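Local coordinates for beta-lactamase-like protein (Novosphingobium pentaromativorans US6-1, PDB 6AUF) that probably hydrolyses beta-lactam antibiotics as a zinc-dependent metallo-beta-lactamase of the B3 type, holding two zinc ions in its active site, at residues 127-135 and 179-190; 204-212 and 239-250. One frame throughout, in Å; residues are numbered along the deposited sequence.

Contact 1: 127-135 and 179-190; sequences IAAVASARQ and VRETPAHSPGSA. With ZN (zinc ion), chain C.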
ATOM      1  N   ILE A 127     -13.194  -8.364   3.061  1.00 75.00           N
ATOM      2  CA  ILE A 127     -11.797  -8.038   3.320  1.00 76.24           C
ATOM      3  C   ILE A 127     -10.961  -9.305   3.203  1.00 73.82           C
ATOM      4  O   ILE A 127     -11.310 -10.347   3.780  1.00 69.87           O
ATOM      5  CB  ILE A 127     -11.637  -7.395   4.708  1.00 72.87           C
ATOM      6  CG1 ILE A 127     -12.321  -6.022   4.723  1.00 75.12           C
ATOM      7  CG2 ILE A 127     -10.173  -7.335   5.106  1.00 53.58           C
ATOM      8  CD1 ILE A 127     -12.573  -5.485   6.105  1.00 75.63           C
ATOM      9  N   ALA A 128      -9.865  -9.217   2.449  1.00 67.44           N
ATOM     10  CA  ALA A 128      -8.903 -10.302   2.315  1.00 62.77           C
ATOM     11  C   ALA A 128      -7.529  -9.781   2.691  1.00 67.28           C
ATOM     12  O   ALA A 128      -7.217  -8.613   2.436  1.00 64.10           O
ATOM     13  CB  ALA A 128      -8.877 -10.872   0.894  1.00 53.52           C
ATOM     14  N   ALA A 129      -6.710 -10.644   3.299  1.00 66.50           N
ATOM     15  CA  ALA A 129      -5.416 -10.206   3.808  1.00 56.71           C
ATOM     16  C   ALA A 129      -4.503 -11.405   4.032  1.00 57.81           C
ATOM     17  O   ALA A 129      -4.965 -12.537   4.207  1.00 60.28           O
ATOM     18  CB  ALA A 129      -5.577  -9.404   5.101  1.00 50.47           C
ATOM     19  N   VAL A 130      -3.193 -11.131   4.016  1.00 51.93           N
ATOM     20  CA  VAL A 130      -2.192 -12.154   4.291  1.00 53.26           C
ATOM     21  C   VAL A 130      -2.275 -12.581   5.752  1.00 60.01           C
ATOM     22  O   VAL A 130      -2.635 -11.801   6.643  1.00 66.81           O
ATOM     23  CB  VAL A 130      -0.771 -11.654   3.962  1.00 46.62           C
ATOM     24  CG1 VAL A 130      -0.663 -11.276   2.522  1.00 44.94           C
ATOM     25  CG2 VAL A 130      -0.386 -10.492   4.865  1.00 51.03           C
ATOM     26  N   ALA A 131      -1.918 -13.829   6.011  1.00 55.02           N
ATOM     27  CA  ALA A 131      -2.004 -14.313   7.379  1.00 61.57           C
ATOM     28  C   ALA A 131      -1.155 -13.463   8.325  1.00 53.21           C
ATOM     29  O   ALA A 131      -1.561 -13.191   9.461  1.00 59.09           O
ATOM     30  CB  ALA A 131      -1.597 -15.790   7.435  1.00 46.06           C
ATOM     31  N   SER A 132       0.029 -13.036   7.882  1.00 46.92           N
ATOM     32  CA  SER A 132       0.896 -12.227   8.736  1.00 53.93           C
ATOM     33  C   SER A 132       0.256 -10.912   9.188  1.00 59.36           C
ATOM     34  O   SER A 132       0.779 -10.264  10.108  1.00 56.61           O
ATOM     35  CB  SER A 132       2.195 -11.942   7.997  1.00 60.60           C
ATOM     36  OG  SER A 132       2.792 -13.158   7.589  1.00 63.13           O
ATOM     37  N   ALA A 133      -0.853 -10.498   8.568  1.00 49.32           N
ATOM     38  CA  ALA A 133      -1.539  -9.282   8.962  1.00 51.06           C
ATOM     39  C   ALA A 133      -2.817  -9.531   9.747  1.00 53.06           C
ATOM     40  O   ALA A 133      -3.257  -8.631  10.469  1.00 65.54           O
ATOM     41  CB  ALA A 133      -1.866  -8.430   7.724  1.00 45.17           C
ATOM     42  N   ARG A 134      -3.394 -10.732   9.660  1.00 49.51           N
ATOM     43  CA  ARG A 134      -4.745 -10.970  10.168  1.00 57.53           C
ATOM     44  C   ARG A 134      -4.907 -10.518  11.617  1.00 70.62           C
ATOM     45  O   ARG A 134      -5.869  -9.821  11.953  1.00 78.12           O
ATOM     46  CB  ARG A 134      -5.105 -12.453  10.022  1.00 55.27           C
ATOM     47  CG  ARG A 134      -6.590 -12.731  10.161  1.00 64.47           C
ATOM     48  CD  ARG A 134      -6.846 -14.156  10.558  1.00 81.18           C
ATOM     49  NE  ARG A 134      -5.962 -14.513  11.657  1.00 97.12           N
ATOM     50  CZ  ARG A 134      -6.232 -14.282  12.936  1.00107.61           C
ATOM     51  NH1 ARG A 134      -7.375 -13.704  13.274  1.00115.61           N
ATOM     52  NH2 ARG A 134      -5.358 -14.632  13.874  1.00107.58           N
ATOM     53  N   GLN A 135      -3.981 -10.919  12.496  1.00 67.12           N
ATOM     54  CA  GLN A 135      -4.131 -10.614  13.918  1.00 73.41           C
ATOM     55  C   GLN A 135      -4.317  -9.119  14.159  1.00 73.32           C
ATOM     56  O   GLN A 135      -5.252  -8.709  14.854  1.00 83.23           O
ATOM     57  CB  GLN A 135      -2.927 -11.134  14.698  1.00 82.13           C
ATOM     58  CG  GLN A 135      -3.026 -12.596  15.022  1.00 96.72           C
ATOM     59  CD  GLN A 135      -4.049 -12.877  16.102  1.00107.24           C
ATOM     60  OE1 GLN A 135      -4.693 -13.930  16.110  1.00111.51           O
ATOM     61  NE2 GLN A 135      -4.195 -11.936  17.034  1.00107.09           N
ATOM     62  N   VAL A 179      -1.040 -11.415  -4.584  1.00 56.08           N
ATOM     63  CA  VAL A 179      -0.388 -10.849  -3.404  1.00 60.40           C
ATOM     64  C   VAL A 179       0.932 -11.563  -3.107  1.00 58.38           C
ATOM     65  O   VAL A 179       1.102 -12.763  -3.344  1.00 56.73           O
ATOM     66  CB  VAL A 179      -1.312 -10.940  -2.173  1.00 55.04           C
ATOM     67  CG1 VAL A 179      -1.296 -12.378  -1.630  1.00 51.50           C
ATOM     68  CG2 VAL A 179      -0.867  -9.965  -1.094  1.00 45.30           C
ATOM     69  N   ARG A 180       1.868 -10.810  -2.545  1.00 50.67           N
ATOM     70  CA  ARG A 180       3.108 -11.341  -2.021  1.00 46.17           C
ATOM     71  C   ARG A 180       3.271 -10.835  -0.596  1.00 54.20           C
ATOM     72  O   ARG A 180       3.114  -9.631  -0.344  1.00 52.24           O
ATOM     73  CB  ARG A 180       4.327 -10.908  -2.852  1.00 43.20           C
ATOM     74  CG  ARG A 180       4.475 -11.511  -4.259  1.00 46.10           C
ATOM     75  CD  ARG A 180       4.370 -13.004  -4.322  1.00 41.62           C
ATOM     76  NE  ARG A 180       5.341 -13.689  -3.467  1.00 52.01           N
ATOM     77  CZ  ARG A 180       6.460 -14.273  -3.898  1.00 55.31           C
ATOM     78  NH1 ARG A 180       6.782 -14.246  -5.185  1.00 47.39           N
ATOM     79  NH2 ARG A 180       7.273 -14.889  -3.035  1.00 56.71           N
ATOM     80  N   GLU A 181       3.599 -11.744   0.331  1.00 44.54           N
ATOM     81  CA  GLU A 181       4.058 -11.313   1.648  1.00 42.08           C
ATOM     82  C   GLU A 181       5.442 -10.679   1.519  1.00 51.91           C
ATOM     83  O   GLU A 181       6.388 -11.325   1.047  1.00 48.88           O
ATOM     84  CB  GLU A 181       4.080 -12.478   2.636  1.00 49.95           C
ATOM     85  CG  GLU A 181       2.750 -12.638   3.369  1.00 63.85           C
ATOM     86  CD  GLU A 181       2.804 -13.647   4.496  1.00 61.17           C
ATOM     87  OE1 GLU A 181       1.867 -13.688   5.337  1.00 50.54           O
ATOM     88  OE2 GLU A 181       3.795 -14.395   4.540  1.00 73.34           O
ATOM     89  N   THR A 182       5.554  -9.416   1.933  1.00 35.36           N
ATOM     90  CA  THR A 182       6.756  -8.598   1.726  1.00 45.76           C
ATOM     91  C   THR A 182       7.113  -7.888   3.031  1.00 44.28           C
ATOM     92  O   THR A 182       7.012  -6.662   3.129  1.00 53.37           O
ATOM     93  CB  THR A 182       6.539  -7.588   0.586  1.00 44.67           C
ATOM     94  OG1 THR A 182       5.408  -6.746   0.878  1.00 48.10           O
ATOM     95  CG2 THR A 182       6.249  -8.303  -0.708  1.00 42.64           C
ATOM     96  N   PRO A 183       7.560  -8.627   4.050  1.00 51.03           N
ATOM     97  CA  PRO A 183       7.534  -8.085   5.419  1.00 49.78           C
ATOM     98  C   PRO A 183       8.715  -7.199   5.787  1.00 51.20           C
ATOM     99  O   PRO A 183       9.268  -7.344   6.884  1.00 42.45           O
ATOM    100  CB  PRO A 183       7.512  -9.355   6.288  1.00 40.87           C
ATOM    101  CG  PRO A 183       7.221 -10.489   5.319  1.00 50.51           C
ATOM    102  CD  PRO A 183       7.869 -10.064   4.059  1.00 49.48           C
ATOM    103  N   ALA A 184       9.091  -6.266   4.899  1.00 46.53           N
ATOM    104  CA  ALA A 184      10.222  -5.390   5.175  1.00 34.87           C
ATOM    105  C   ALA A 184       9.863  -4.308   6.186  1.00 46.18           C
ATOM    106  O   ALA A 184      10.653  -4.018   7.090  1.00 56.53           O
ATOM    107  CB  ALA A 184      10.736  -4.774   3.882  1.00 34.42           C
ATOM    108  N   HIS A 185       8.680  -3.713   6.066  1.00 44.78           N
ATOM    109  CA  HIS A 185       8.350  -2.531   6.849  1.00 48.47           C
ATOM    110  C   HIS A 185       7.602  -2.887   8.121  1.00 48.63           C
ATOM    111  O   HIS A 185       7.760  -2.204   9.141  1.00 49.99           O
ATOM    112  CB  HIS A 185       7.537  -1.543   5.988  1.00 41.26           C
ATOM    113  CG  HIS A 185       6.803  -0.497   6.781  1.00 46.47           C
ATOM    114  ND1 HIS A 185       7.405   0.651   7.254  1.00 52.35           N
ATOM    115  CD2 HIS A 185       5.519  -0.443   7.205  1.00 50.67           C
ATOM    116  CE1 HIS A 185       6.524   1.370   7.927  1.00 43.05           C
ATOM    117  NE2 HIS A 185       5.373   0.728   7.911  1.00 58.32           N
ATOM    118  N   SER A 186       6.801  -3.942   8.072  1.00 50.46           N
ATOM    119  CA  SER A 186       6.038  -4.432   9.208  1.00 48.24           C
ATOM    120  C   SER A 186       5.857  -5.929   9.038  1.00 48.12           C
ATOM    121  O   SER A 186       6.092  -6.474   7.952  1.00 55.78           O
ATOM    122  CB  SER A 186       4.675  -3.746   9.289  1.00 53.11           C
ATOM    123  OG  SER A 186       3.858  -4.233   8.240  1.00 55.41           O
ATOM    124  N   PRO A 187       5.416  -6.630  10.080  1.00 51.64           N
ATOM    125  CA  PRO A 187       5.201  -8.075   9.916  1.00 46.42           C
ATOM    126  C   PRO A 187       4.144  -8.412   8.884  1.00 48.59           C
ATOM    127  O   PRO A 187       4.301  -9.401   8.149  1.00 46.34           O
ATOM    128  CB  PRO A 187       4.803  -8.525  11.326  1.00 52.02           C
ATOM    129  CG  PRO A 187       5.501  -7.544  12.221  1.00 60.89           C
ATOM    130  CD  PRO A 187       5.394  -6.228  11.498  1.00 58.65           C
ATOM    131  N   GLY A 188       3.072  -7.619   8.802  1.00 49.29           N
ATOM    132  CA  GLY A 188       1.945  -7.888   7.935  1.00 43.42           C
ATOM    133  C   GLY A 188       2.057  -7.302   6.544  1.00 51.49           C
ATOM    134  O   GLY A 188       1.098  -7.378   5.766  1.00 55.84           O
ATOM    135  N   SER A 189       3.204  -6.722   6.201  1.00 45.79           N
ATOM    136  CA  SER A 189       3.326  -6.014   4.933  1.00 41.42           C
ATOM    137  C   SER A 189       3.049  -6.932   3.746  1.00 45.92           C
ATOM    138  O   SER A 189       3.545  -8.064   3.672  1.00 48.74           O
ATOM    139  CB  SER A 189       4.717  -5.405   4.811  1.00 40.72           C
ATOM    140  OG  SER A 189       5.001  -5.173   3.447  1.00 46.87           O
ATOM    141  N   ALA A 190       2.247  -6.430   2.813  1.00 49.67           N
ATOM    142  CA  ALA A 190       1.899  -7.123   1.585  1.00 48.49           C
ATOM    143  C   ALA A 190       2.093  -6.193   0.394  1.00 57.75           C
ATOM    144  O   ALA A 190       1.949  -4.973   0.496  1.00 63.16           O
ATOM    145  CB  ALA A 190       0.462  -7.613   1.612  1.00 49.61           C
TER
HETATM  146 ZN    ZN C 402       3.613   1.772   8.285  1.00 53.85          ZN
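The polar part centres on the carboxylate of E181, which reaches across to S132, just after strand 126-130. The backbone N of S132 donates to OE1 of E181 at 3.2 Å, meeting the oxygen nearly along its C-O axis with an N-H...O angle of 154°. OG of S132, swung beside its own backbone N (chi1 -55°), is modelled 2.5 Å from the same OE1, a hydrogen bond whose exact length is doubtful. The extended chain of E181 (chi2 -171°) carries the carboxylate this far, and OE2 forms a salt bridge with R231 of helix 226-241.

Apolar contacts gather round V130. Its CG1 packs 3.9 Å from CG2 of V179 and against CB of A190, while CB of V130 lies 3.7 Å from CG of E181. CG2 of V130 turns instead to the backbone, 3.6 Å from O of G188.

Main-chain packing completes the contact: CA of A133 and CA of G188 are 3.9 Å apart, with G188 inside the type I turn 186-189. Strands 126-130 and 175-181 belong to different sheets, so the contact bridges the two halves of the metallo-beta-lactamase sandwich beside the loop whose H185, with H107 and H109, binds zinc.

Contact 2: 204-212 and 239-250; sequences RMIAYADSA and IAQLPCDILVTP
P250 lies against the end of 204-212, where the chain leaves its strand. Its CG packs 3.6 Å from CZ of Y208, and its CD lies by O of A209. The tyrosine, with CG anti to the backbone N (chi1 -170°), extends obliquely past T249 to this proline, its OH hydrogen-bonded to D76. CG of P250 also meets OD1 of D210, which bonds to H107 while OD2 bonds to S189.

A207 lies within the parallel strand pairing. Its N donates to O of I246 at 3.0 Å (N-H...O angle 174°), and its O accepts from N of V248 at 2.8 Å. The methyl packs 3.8 Å from SG of C244, which is disulfide-bonded to C273 of helix 272-292.

A209 adds its methyl to the same apolar layer, 3.7 Å from CD1 of L247, near CD1 of L242 and 4.4 Å from CG2 of I239, whose CD1 touches CB of A212. At the other end, N of M205 makes a nearly straight bond to the anti lone pair of D245 OD2 at 2.9 Å. Polar bonding thus runs along the backbones and ends in an aspartate, while apolar side chains, through I239, close the beta-alpha-beta unit against helix 226-241.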
ATOM      1  N   ARG A 204       0.416  -3.509 -19.163  1.00 65.01           N
ATOM      2  CA  ARG A 204       1.512  -3.275 -18.248  1.00 63.11           C
ATOM      3  C   ARG A 204       1.157  -3.927 -16.928  1.00 76.19           C
ATOM      4  O   ARG A 204      -0.017  -3.994 -16.550  1.00 84.94           O
ATOM      5  CB  ARG A 204       1.768  -1.780 -18.013  1.00 68.22           C
ATOM      6  CG  ARG A 204       1.917  -0.964 -19.264  1.00 73.20           C
ATOM      7  CD  ARG A 204       3.124  -1.398 -20.060  1.00 77.18           C
ATOM      8  NE  ARG A 204       3.561  -0.295 -20.901  1.00 96.01           N
ATOM      9  CZ  ARG A 204       4.338  -0.421 -21.965  1.00 96.53           C
ATOM     10  NH1 ARG A 204       4.762  -1.625 -22.332  1.00 90.01           N
ATOM     11  NH2 ARG A 204       4.680   0.659 -22.660  1.00 95.82           N
ATOM     12  N   MET A 205       2.174  -4.400 -16.228  1.00 64.51           N
ATOM     13  CA  MET A 205       1.976  -4.905 -14.888  1.00 61.04           C
ATOM     14  C   MET A 205       2.129  -3.757 -13.905  1.00 61.09           C
ATOM     15  O   MET A 205       3.137  -3.048 -13.917  1.00 63.97           O
ATOM     16  CB  MET A 205       2.971  -6.015 -14.579  1.00 54.97           C
ATOM     17  CG  MET A 205       2.821  -7.198 -15.481  1.00 59.40           C
ATOM     18  SD  MET A 205       1.222  -7.990 -15.260  1.00 70.17           S
ATOM     19  CE  MET A 205       1.237  -8.318 -13.492  1.00 61.78           C
ATOM     20  N   ILE A 206       1.129  -3.568 -13.086  1.00 61.61           N
ATOM     21  CA  ILE A 206       1.189  -2.617 -11.990  1.00 59.19           C
ATOM     22  C   ILE A 206       1.606  -3.352 -10.723  1.00 62.97           C
ATOM     23  O   ILE A 206       1.179  -4.485 -10.454  1.00 56.78           O
ATOM     24  CB  ILE A 206      -0.166  -1.902 -11.838  1.00 61.00           C
ATOM     25  CG1 ILE A 206      -0.372  -0.978 -13.038  1.00 67.21           C
ATOM     26  CG2 ILE A 206      -0.228  -1.108 -10.543  1.00 58.07           C
ATOM     27  CD1 ILE A 206      -1.787  -0.669 -13.328  1.00 75.49           C
ATOM     28  N   ALA A 207       2.489  -2.723  -9.962  1.00 59.90           N
ATOM     29  CA  ALA A 207       2.950  -3.245  -8.685  1.00 56.02           C
ATOM     30  C   ALA A 207       2.662  -2.192  -7.627  1.00 53.51           C
ATOM     31  O   ALA A 207       3.275  -1.122  -7.632  1.00 58.99           O
ATOM     32  CB  ALA A 207       4.438  -3.590  -8.735  1.00 51.96           C
ATOM     33  N   TYR A 208       1.709  -2.485  -6.742  1.00 52.08           N
ATOM     34  CA  TYR A 208       1.475  -1.677  -5.549  1.00 53.71           C
ATOM     35  C   TYR A 208       2.397  -2.214  -4.448  1.00 59.57           C
ATOM     36  O   TYR A 208       2.015  -3.026  -3.593  1.00 55.66           O
ATOM     37  CB  TYR A 208      -0.001  -1.718  -5.171  1.00 52.04           C
ATOM     38  CG  TYR A 208      -0.403  -0.732  -4.091  1.00 55.51           C
ATOM     39  CD1 TYR A 208      -0.023   0.612  -4.165  1.00 49.08           C
ATOM     40  CD2 TYR A 208      -1.181  -1.141  -3.002  1.00 54.30           C
ATOM     41  CE1 TYR A 208      -0.382   1.516  -3.174  1.00 45.78           C
ATOM     42  CE2 TYR A 208      -1.545  -0.244  -2.005  1.00 50.18           C
ATOM     43  CZ  TYR A 208      -1.141   1.081  -2.099  1.00 55.56           C
ATOM     44  OH  TYR A 208      -1.501   1.970  -1.120  1.00 59.78           O
ATOM     45  N   ALA A 209       3.657  -1.771  -4.501  1.00 56.53           N
ATOM     46  CA  ALA A 209       4.674  -2.255  -3.573  1.00 53.88           C
ATOM     47  C   ALA A 209       4.590  -1.451  -2.287  1.00 52.18           C
ATOM     48  O   ALA A 209       4.670  -0.216  -2.312  1.00 53.15           O
ATOM     49  CB  ALA A 209       6.074  -2.156  -4.174  1.00 45.96           C
ATOM     50  N   ASP A 210       4.413  -2.158  -1.176  1.00 49.25           N
ATOM     51  CA  ASP A 210       4.226  -1.562   0.137  1.00 46.65           C
ATOM     52  C   ASP A 210       5.404  -0.674   0.523  1.00 48.81           C
ATOM     53  O   ASP A 210       6.506  -0.785  -0.025  1.00 46.59           O
ATOM     54  CB  ASP A 210       4.060  -2.665   1.173  1.00 44.82           C
ATOM     55  CG  ASP A 210       3.503  -2.159   2.466  1.00 56.76           C
ATOM     56  OD1 ASP A 210       3.173  -0.948   2.556  1.00 56.18           O
ATOM     57  OD2 ASP A 210       3.381  -2.989   3.389  1.00 58.27           O
ATOM     58  N   SER A 211       5.161   0.217   1.493  1.00 49.34           N
ATOM     59  CA  SER A 211       6.264   0.899   2.166  1.00 48.64           C
ATOM     60  C   SER A 211       7.339  -0.116   2.533  1.00 52.57           C
ATOM     61  O   SER A 211       7.032  -1.243   2.933  1.00 50.18           O
ATOM     62  CB  SER A 211       5.775   1.602   3.433  1.00 50.66           C
ATOM     63  OG  SER A 211       4.514   2.200   3.218  1.00 64.98           O
ATOM     64  N   ALA A 212       8.606   0.280   2.406  1.00 51.00           N
ATOM     65  CA  ALA A 212       9.700  -0.657   2.643  1.00 55.09           C
ATOM     66  C   ALA A 212      10.696  -0.125   3.667  1.00 54.53           C
ATOM     67  O   ALA A 212      11.833  -0.614   3.740  1.00 45.56           O
ATOM     68  CB  ALA A 212      10.413  -1.007   1.335  1.00 48.31           C
ATOM     69  N   ILE A 239       9.974  -7.873  -3.061  1.00 47.57           N
ATOM     70  CA  ILE A 239       9.631  -6.583  -3.637  1.00 50.17           C
ATOM     71  C   ILE A 239      10.438  -6.355  -4.907  1.00 57.67           C
ATOM     72  O   ILE A 239       9.907  -5.895  -5.933  1.00 53.94           O
ATOM     73  CB  ILE A 239       9.855  -5.458  -2.607  1.00 45.34           C
ATOM     74  CG1 ILE A 239       8.729  -5.415  -1.588  1.00 41.99           C
ATOM     75  CG2 ILE A 239       9.966  -4.098  -3.303  1.00 41.20           C
ATOM     76  CD1 ILE A 239       9.031  -4.464  -0.449  1.00 39.95           C
ATOM     77  N   ALA A 240      11.727  -6.701  -4.864  1.00 51.73           N
ATOM     78  CA  ALA A 240      12.618  -6.393  -5.970  1.00 51.86           C
ATOM     79  C   ALA A 240      12.280  -7.201  -7.210  1.00 57.52           C
ATOM     80  O   ALA A 240      12.644  -6.791  -8.324  1.00 54.45           O
ATOM     81  CB  ALA A 240      14.070  -6.645  -5.560  1.00 43.86           C
ATOM     82  N   GLN A 241      11.567  -8.313  -7.042  1.00 43.79           N
ATOM     83  CA  GLN A 241      11.283  -9.239  -8.124  1.00 45.20           C
ATOM     84  C   GLN A 241       9.835  -9.212  -8.574  1.00 44.77           C
ATOM     85  O   GLN A 241       9.463 -10.008  -9.445  1.00 51.98           O
ATOM     86  CB  GLN A 241      11.664 -10.666  -7.701  1.00 45.97           C
ATOM     87  CG  GLN A 241      13.119 -10.982  -7.958  1.00 56.64           C
ATOM     88  CD  GLN A 241      13.705 -11.811  -6.864  1.00 80.63           C
ATOM     89  OE1 GLN A 241      14.343 -11.282  -5.944  1.00 93.33           O
ATOM     90  NE2 GLN A 241      13.485 -13.126  -6.936  1.00 76.25           N
ATOM     91  N   LEU A 242       9.009  -8.349  -7.992  1.00 46.38           N
ATOM     92  CA  LEU A 242       7.636  -8.180  -8.460  1.00 48.64           C
ATOM     93  C   LEU A 242       7.620  -7.881  -9.956  1.00 47.68           C
ATOM     94  O   LEU A 242       8.471  -7.121 -10.443  1.00 52.24           O
ATOM     95  CB  LEU A 242       6.955  -7.028  -7.716  1.00 45.93           C
ATOM     96  CG  LEU A 242       6.891  -7.089  -6.196  1.00 48.55           C
ATOM     97  CD1 LEU A 242       6.189  -5.864  -5.622  1.00 42.02           C
ATOM     98  CD2 LEU A 242       6.198  -8.407  -5.756  1.00 45.81           C
ATOM     99  N   PRO A 243       6.679  -8.443 -10.715  1.00 50.13           N
ATOM    100  CA  PRO A 243       6.397  -7.895 -12.049  1.00 51.33           C
ATOM    101  C   PRO A 243       5.951  -6.452 -11.883  1.00 58.47           C
ATOM    102  O   PRO A 243       5.027  -6.157 -11.122  1.00 62.74           O
ATOM    103  CB  PRO A 243       5.283  -8.799 -12.583  1.00 52.00           C
ATOM    104  CG  PRO A 243       4.661  -9.394 -11.375  1.00 51.43           C
ATOM    105  CD  PRO A 243       5.730  -9.500 -10.331  1.00 52.05           C
ATOM    106  N   CYS A 244       6.648  -5.541 -12.567  1.00 61.11           N
ATOM    107  CA  CYS A 244       6.614  -4.147 -12.152  1.00 71.45           C
ATOM    108  C   CYS A 244       6.927  -3.218 -13.327  1.00 71.62           C
ATOM    109  O   CYS A 244       8.002  -2.643 -13.434  1.00 78.06           O
ATOM    110  CB  CYS A 244       7.611  -3.938 -11.011  1.00 81.47           C
ATOM    111  SG  CYS A 244       7.708  -2.315 -10.234  1.00 74.67           S
ATOM    112  N   ASP A 245       5.969  -3.071 -14.244  1.00 70.70           N
ATOM    113  CA  ASP A 245       6.063  -2.013 -15.248  1.00 59.71           C
ATOM    114  C   ASP A 245       5.788  -0.647 -14.634  1.00 61.10           C
ATOM    115  O   ASP A 245       6.474   0.337 -14.950  1.00 63.30           O
ATOM    116  CB  ASP A 245       5.083  -2.277 -16.382  1.00 61.67           C
ATOM    117  CG  ASP A 245       5.533  -3.392 -17.288  1.00 65.73           C
ATOM    118  OD1 ASP A 245       6.653  -3.298 -17.846  1.00 62.99           O
ATOM    119  OD2 ASP A 245       4.755  -4.355 -17.443  1.00 70.68           O
ATOM    120  N   ILE A 246       4.790  -0.565 -13.759  1.00 55.29           N
ATOM    121  CA  ILE A 246       4.373   0.700 -13.167  1.00 61.20           C
ATOM    122  C   ILE A 246       4.383   0.540 -11.656  1.00 59.61           C
ATOM    123  O   ILE A 246       3.535  -0.165 -11.095  1.00 61.55           O
ATOM    124  CB  ILE A 246       2.986   1.136 -13.661  1.00 56.92           C
ATOM    125  CG1 ILE A 246       3.040   1.451 -15.152  1.00 54.38           C
ATOM    126  CG2 ILE A 246       2.495   2.325 -12.858  1.00 52.76           C
ATOM    127  CD1 ILE A 246       1.679   1.580 -15.770  1.00 67.07           C
ATOM    128  N   LEU A 247       5.320   1.206 -10.997  1.00 56.35           N
ATOM    129  CA  LEU A 247       5.401   1.161  -9.548  1.00 59.57           C
ATOM    130  C   LEU A 247       4.414   2.136  -8.913  1.00 60.77           C
ATOM    131  O   LEU A 247       4.285   3.281  -9.346  1.00 56.00           O
ATOM    132  CB  LEU A 247       6.820   1.495  -9.088  1.00 56.06           C
ATOM    133  CG  LEU A 247       6.972   1.576  -7.574  1.00 52.80           C
ATOM    134  CD1 LEU A 247       6.713   0.194  -6.981  1.00 47.02           C
ATOM    135  CD2 LEU A 247       8.345   2.088  -7.203  1.00 46.94           C
ATOM    136  N   VAL A 248       3.723   1.680  -7.871  1.00 60.83           N
ATOM    137  CA  VAL A 248       2.855   2.540  -7.075  1.00 62.33           C
ATOM    138  C   VAL A 248       3.073   2.188  -5.609  1.00 54.04           C
ATOM    139  O   VAL A 248       3.192   1.010  -5.263  1.00 63.64           O
ATOM    140  CB  VAL A 248       1.368   2.395  -7.481  1.00 60.38           C
ATOM    141  CG1 VAL A 248       0.518   3.482  -6.825  1.00 57.07           C
ATOM    142  CG2 VAL A 248       1.219   2.446  -8.990  1.00 50.24           C
ATOM    143  N   THR A 249       3.136   3.207  -4.749  1.00 51.08           N
ATOM    144  CA  THR A 249       3.470   3.042  -3.345  1.00 54.14           C
ATOM    145  C   THR A 249       2.418   3.651  -2.432  1.00 56.68           C
ATOM    146  O   THR A 249       1.876   4.718  -2.724  1.00 58.97           O
ATOM    147  CB  THR A 249       4.824   3.678  -3.015  1.00 54.80           C
ATOM    148  OG1 THR A 249       4.836   5.045  -3.462  1.00 52.51           O
ATOM    149  CG2 THR A 249       5.972   2.879  -3.649  1.00 52.72           C
ATOM    150  N   PRO A 250       2.154   3.017  -1.294  1.00 58.06           N
ATOM    151  CA  PRO A 250       1.172   3.569  -0.345  1.00 63.15           C
ATOM    152  C   PRO A 250       1.418   5.020   0.031  1.00 63.93           C
ATOM    153  O   PRO A 250       0.465   5.744   0.336  1.00 67.16           O
ATOM    154  CB  PRO A 250       1.317   2.627   0.856  1.00 55.42           C
ATOM    155  CG  PRO A 250       1.654   1.322   0.214  1.00 54.43           C
ATOM    156  CD  PRO A 250       2.598   1.666  -0.909  1.00 46.51           C
TER

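Both contacts are buried and reach the five-stranded sheet, but at different places. Contact 1 joins this sheet to the other half of the sandwich mainly through side chains, and a carboxylate gripped by one serine is its main polar feature; S132 and A131 lie at its less buried margin. Contact 2 buries nearly three times the surface, 930 against 334 Å², and joins strand 203-208 to edge strand 246-248 within the sheet, largely by main-chain bonding. The two meet near the zinc centre, where OG of S189 probably hydrogen-bonds to OD2 of D210 at 2.7 Å. CB of T182 also packs against CG1 of I239, so helix 226-241 is common to both surroundings.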